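PDB 3H2G: esterase from Xanthomonas oryzae pv. oryzae, which hydrolyses ester linkages in the rice cell wall as a virulence factor, probably through the serine-esterase chemistry of alpha/beta hydrolases. Local coordinates for residues 38-51 against 110-123. Residues are numbered along the deposited sequence; the frame is centred on the assembly and turned at random.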
# COMPACT_ATOMS: atom_id res chain seq x y z
N GLU A 38 -25.30 0.89 -6.56
CA GLU A 38 -24.98 1.11 -5.16
C GLU A 38 -25.32 2.52 -4.69
O GLU A 38 -25.04 3.49 -5.39
CB GLU A 38 -23.49 0.85 -4.92
CG GLU A 38 -23.20 -0.19 -3.85
CD GLU A 38 -21.72 -0.48 -3.72
OE1 GLU A 38 -20.98 0.41 -3.25
OE2 GLU A 38 -21.30 -1.59 -4.10
N GLN A 39 -25.91 2.62 -3.51
CA GLN A 39 -26.26 3.92 -2.95
C GLN A 39 -25.49 4.15 -1.66
O GLN A 39 -25.36 3.25 -0.83
CB GLN A 39 -27.76 4.00 -2.68
CG GLN A 39 -28.62 3.97 -3.94
CD GLN A 39 -30.10 4.11 -3.63
OE1 GLN A 39 -30.53 5.08 -3.00
NE2 GLN A 39 -30.89 3.14 -4.06
N ALA A 40 -24.97 5.36 -1.49
CA ALA A 40 -24.23 5.70 -0.29
C ALA A 40 -25.20 5.79 0.88
O ALA A 40 -26.38 6.07 0.69
CB ALA A 40 -23.51 7.04 -0.47
N LYS A 41 -24.71 5.54 2.09
CA LYS A 41 -25.57 5.63 3.25
C LYS A 41 -25.08 6.73 4.19
O LYS A 41 -25.80 7.15 5.08
CB LYS A 41 -25.63 4.31 4.01
CG LYS A 41 -24.34 3.91 4.70
CD LYS A 41 -24.62 3.08 5.95
CE LYS A 41 -25.46 1.85 5.65
NZ LYS A 41 -25.75 1.07 6.89
N CYS A 42 -23.86 7.20 3.95
CA CYS A 42 -23.25 8.22 4.80
C CYS A 42 -22.67 9.42 4.08
O CYS A 42 -22.25 9.33 2.92
CB CYS A 42 -22.09 7.59 5.60
SG CYS A 42 -22.51 6.04 6.45
N ASN A 43 -22.64 10.56 4.78
CA ASN A 43 -22.01 11.76 4.25
C ASN A 43 -20.57 11.43 4.66
O ASN A 43 -20.36 10.62 5.57
CB ASN A 43 -22.45 13.03 4.99
CG ASN A 43 -23.93 13.32 4.86
OD1 ASN A 43 -24.51 13.24 3.77
ND2 ASN A 43 -24.56 13.67 5.98
N VAL A 44 -19.58 12.04 4.01
CA VAL A 44 -18.19 11.75 4.36
C VAL A 44 -17.37 13.01 4.59
O VAL A 44 -17.33 13.89 3.73
CB VAL A 44 -17.49 10.90 3.27
CG1 VAL A 44 -16.04 10.64 3.65
CG2 VAL A 44 -18.24 9.59 3.07
N ARG A 45 -16.72 13.08 5.74
CA ARG A 45 -15.88 14.23 6.07
C ARG A 45 -14.43 13.85 5.84
O ARG A 45 -14.00 12.76 6.22
CB ARG A 45 -16.08 14.63 7.54
CG ARG A 45 -15.42 15.95 7.91
CD ARG A 45 -15.64 16.28 9.38
NE ARG A 45 -15.28 17.66 9.68
CZ ARG A 45 -15.17 18.15 10.91
NH1 ARG A 45 -15.38 17.36 11.96
NH2 ARG A 45 -14.85 19.42 11.10
N VAL A 46 -13.68 14.75 5.20
CA VAL A 46 -12.27 14.51 4.92
C VAL A 46 -11.39 15.33 5.85
O VAL A 46 -11.51 16.55 5.92
CB VAL A 46 -11.92 14.87 3.46
CG1 VAL A 46 -10.45 14.55 3.19
CG2 VAL A 46 -12.82 14.10 2.51
N ALA A 47 -10.50 14.65 6.56
CA ALA A 47 -9.58 15.32 7.47
C ALA A 47 -8.16 14.88 7.19
O ALA A 47 -7.92 13.82 6.60
CB ALA A 47 -9.95 14.99 8.92
N GLU A 48 -7.20 15.71 7.60
CA GLU A 48 -5.79 15.41 7.42
C GLU A 48 -5.14 15.62 8.78
O GLU A 48 -5.71 16.28 9.65
CB GLU A 48 -5.17 16.35 6.38
CG GLU A 48 -5.21 17.82 6.77
CD GLU A 48 -4.74 18.74 5.66
OE1 GLU A 48 -4.71 19.97 5.88
OE2 GLU A 48 -4.41 18.23 4.56
N PHE A 49 -3.96 15.05 8.96
CA PHE A 49 -3.28 15.19 10.24
C PHE A 49 -1.82 14.79 10.14
O PHE A 49 -1.40 14.12 9.20
CB PHE A 49 -4.01 14.36 11.31
CG PHE A 49 -3.99 12.87 11.04
CD1 PHE A 49 -2.97 12.07 11.55
CD2 PHE A 49 -4.98 12.27 10.27
CE1 PHE A 49 -2.94 10.69 11.30
CE2 PHE A 49 -4.96 10.89 10.01
CZ PHE A 49 -3.94 10.11 10.52
N THR A 50 -1.03 15.24 11.12
CA THR A 50 0.39 14.89 11.17
C THR A 50 0.60 14.28 12.54
O THR A 50 -0.10 14.61 13.50
CB THR A 50 1.31 16.12 10.98
OG1 THR A 50 1.07 17.06 12.03
CG2 THR A 50 1.04 16.77 9.63
N TYR A 51 1.57 13.38 12.65
CA TYR A 51 1.81 12.71 13.92
C TYR A 51 3.25 12.27 14.12
O TYR A 51 4.04 12.24 13.18
CB TYR A 51 0.89 11.50 14.04
CG TYR A 51 1.07 10.49 12.92
CD1 TYR A 51 0.51 10.70 11.66
CD2 TYR A 51 1.82 9.33 13.12
CE1 TYR A 51 0.70 9.78 10.61
CE2 TYR A 51 2.02 8.40 12.09
CZ TYR A 51 1.46 8.64 10.84
OH TYR A 51 1.65 7.73 9.82
N VAL A 110 -13.68 6.86 -0.42
CA VAL A 110 -14.84 7.67 -0.06
C VAL A 110 -16.14 7.02 -0.50
O VAL A 110 -17.05 6.81 0.30
CB VAL A 110 -14.77 9.08 -0.70
CG1 VAL A 110 -16.09 9.81 -0.49
CG2 VAL A 110 -13.63 9.88 -0.09
N THR A 111 -16.22 6.70 -1.79
CA THR A 111 -17.43 6.14 -2.38
C THR A 111 -17.83 4.72 -2.01
O THR A 111 -19.02 4.40 -2.00
CB THR A 111 -17.38 6.23 -3.92
OG1 THR A 111 -16.36 5.35 -4.42
CG2 THR A 111 -17.07 7.64 -4.36
N ARG A 112 -16.86 3.87 -1.70
CA ARG A 112 -17.17 2.48 -1.37
C ARG A 112 -17.07 2.09 0.10
O ARG A 112 -17.76 1.18 0.54
CB ARG A 112 -16.26 1.54 -2.17
CG ARG A 112 -16.27 1.76 -3.66
CD ARG A 112 -17.61 1.40 -4.27
NE ARG A 112 -17.57 1.50 -5.72
CZ ARG A 112 -18.52 1.06 -6.54
NH1 ARG A 112 -19.61 0.48 -6.04
NH2 ARG A 112 -18.38 1.19 -7.85
N LEU A 113 -16.21 2.78 0.84
CA LEU A 113 -16.01 2.44 2.25
C LEU A 113 -16.55 3.45 3.26
O LEU A 113 -17.43 3.12 4.05
CB LEU A 113 -14.52 2.19 2.48
CG LEU A 113 -13.95 1.00 1.70
CD1 LEU A 113 -12.44 0.95 1.83
CD2 LEU A 113 -14.57 -0.30 2.21
N ALA A 114 -16.02 4.67 3.24
CA ALA A 114 -16.48 5.69 4.18
C ALA A 114 -17.97 5.97 4.02
O ALA A 114 -18.68 6.23 5.00
CB ALA A 114 -15.69 6.99 3.98
N SER A 115 -18.45 5.90 2.78
CA SER A 115 -19.86 6.17 2.49
C SER A 115 -20.76 5.07 3.05
O SER A 115 -21.98 5.23 3.08
CB SER A 115 -20.08 6.27 0.99
OG SER A 115 -19.92 5.00 0.38
N GLN A 116 -20.16 3.97 3.46
CA GLN A 116 -20.91 2.85 4.02
C GLN A 116 -20.72 2.70 5.52
O GLN A 116 -21.12 1.69 6.11
CB GLN A 116 -20.52 1.55 3.31
CG GLN A 116 -20.93 1.48 1.85
CD GLN A 116 -22.42 1.72 1.64
OE1 GLN A 116 -23.25 1.34 2.46
NE2 GLN A 116 -22.77 2.35 0.52
N GLY A 117 -20.09 3.69 6.15
CA GLY A 117 -19.92 3.64 7.60
C GLY A 117 -18.55 3.24 8.12
O GLY A 117 -18.38 3.05 9.32
N TYR A 118 -17.57 3.10 7.23
CA TYR A 118 -16.23 2.74 7.66
C TYR A 118 -15.37 3.97 7.90
O TYR A 118 -15.28 4.85 7.05
CB TYR A 118 -15.53 1.88 6.60
CG TYR A 118 -16.08 0.48 6.44
CD1 TYR A 118 -17.21 0.23 5.67
CD2 TYR A 118 -15.46 -0.60 7.08
CE1 TYR A 118 -17.72 -1.06 5.53
CE2 TYR A 118 -15.96 -1.90 6.94
CZ TYR A 118 -17.09 -2.12 6.17
OH TYR A 118 -17.59 -3.39 6.04
N VAL A 119 -14.76 4.06 9.08
CA VAL A 119 -13.86 5.17 9.35
C VAL A 119 -12.57 4.71 8.68
O VAL A 119 -12.10 3.59 8.94
CB VAL A 119 -13.63 5.36 10.87
CG1 VAL A 119 -12.55 6.41 11.10
CG2 VAL A 119 -14.92 5.81 11.54
N VAL A 120 -12.01 5.53 7.81
CA VAL A 120 -10.80 5.15 7.10
C VAL A 120 -9.61 6.02 7.47
O VAL A 120 -9.68 7.24 7.42
CB VAL A 120 -11.02 5.23 5.57
CG1 VAL A 120 -9.77 4.73 4.84
CG2 VAL A 120 -12.23 4.40 5.16
N VAL A 121 -8.51 5.37 7.84
CA VAL A 121 -7.29 6.07 8.21
C VAL A 121 -6.13 5.54 7.39
O VAL A 121 -5.91 4.33 7.33
CB VAL A 121 -6.94 5.87 9.70
CG1 VAL A 121 -5.69 6.68 10.04
CG2 VAL A 121 -8.11 6.29 10.57
N GLY A 122 -5.38 6.44 6.77
CA GLY A 122 -4.24 6.02 5.98
C GLY A 122 -3.04 6.92 6.21
O GLY A 122 -3.19 8.14 6.31
N SER A 123 -1.86 6.33 6.32
CA SER A 123 -0.64 7.10 6.51
C SER A 123 -0.07 7.38 5.13
O SER A 123 -0.22 6.56 4.23
CB SER A 123 0.39 6.30 7.31
OG SER A 123 1.65 6.95 7.29
O HOH W 1 -20.99 2.47 -1.62
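Backbone hydrogen bonding at the C-terminal end of helix 108-114 joins it to the loop leading into strand 43-54, and side chains continue the contact along that strand toward strand 119-123. S115 O takes K41 N and C42 N at 2.9 Å each, the C42 bond being weak. Beside them Q116, bent at chi2 (-55°), turns its amide back so that NE2 reaches Q39 O at 3.1 Å; the acceptor lies in the amide plane, whereas the donor stands above the carbonyl plane of Q39. Its OE1 faces the methylenes of K41, whose chain crosses Q116 at about a right angle. A water bound by Q116 NE2, E38 OE1 and T111 O ties the loop to the helix once more. E38 OE1 also forms a salt bridge with R112 NH1 (3.1 Å), its hydrogen bond weak and the carboxylate and guanidinium planes 77° apart; R389 and E382 of helix 376-396 pair with E38 and R112 in turn. The helix ends in a Schellman motif with G117, at positive phi, as C-prime residue, and C42 SG, disulfide-bonded to C75, sits 3.4 Å from G117 N. V44 CG1 packs on A114 CB of the helix at 3.7 Å. In this alpha/beta-hydrolase sheet, strand 60-71 lies between strands 43-54 and 119-123, so the two meet only through side chains. F49 meets V121 CG1 with the CZ edge of its ring. Farther on, S123 OG donates to Y51 OH at 2.6 Å, in the plane of the tyrosine ring, while helix 141-162 packs against Y51 and V121.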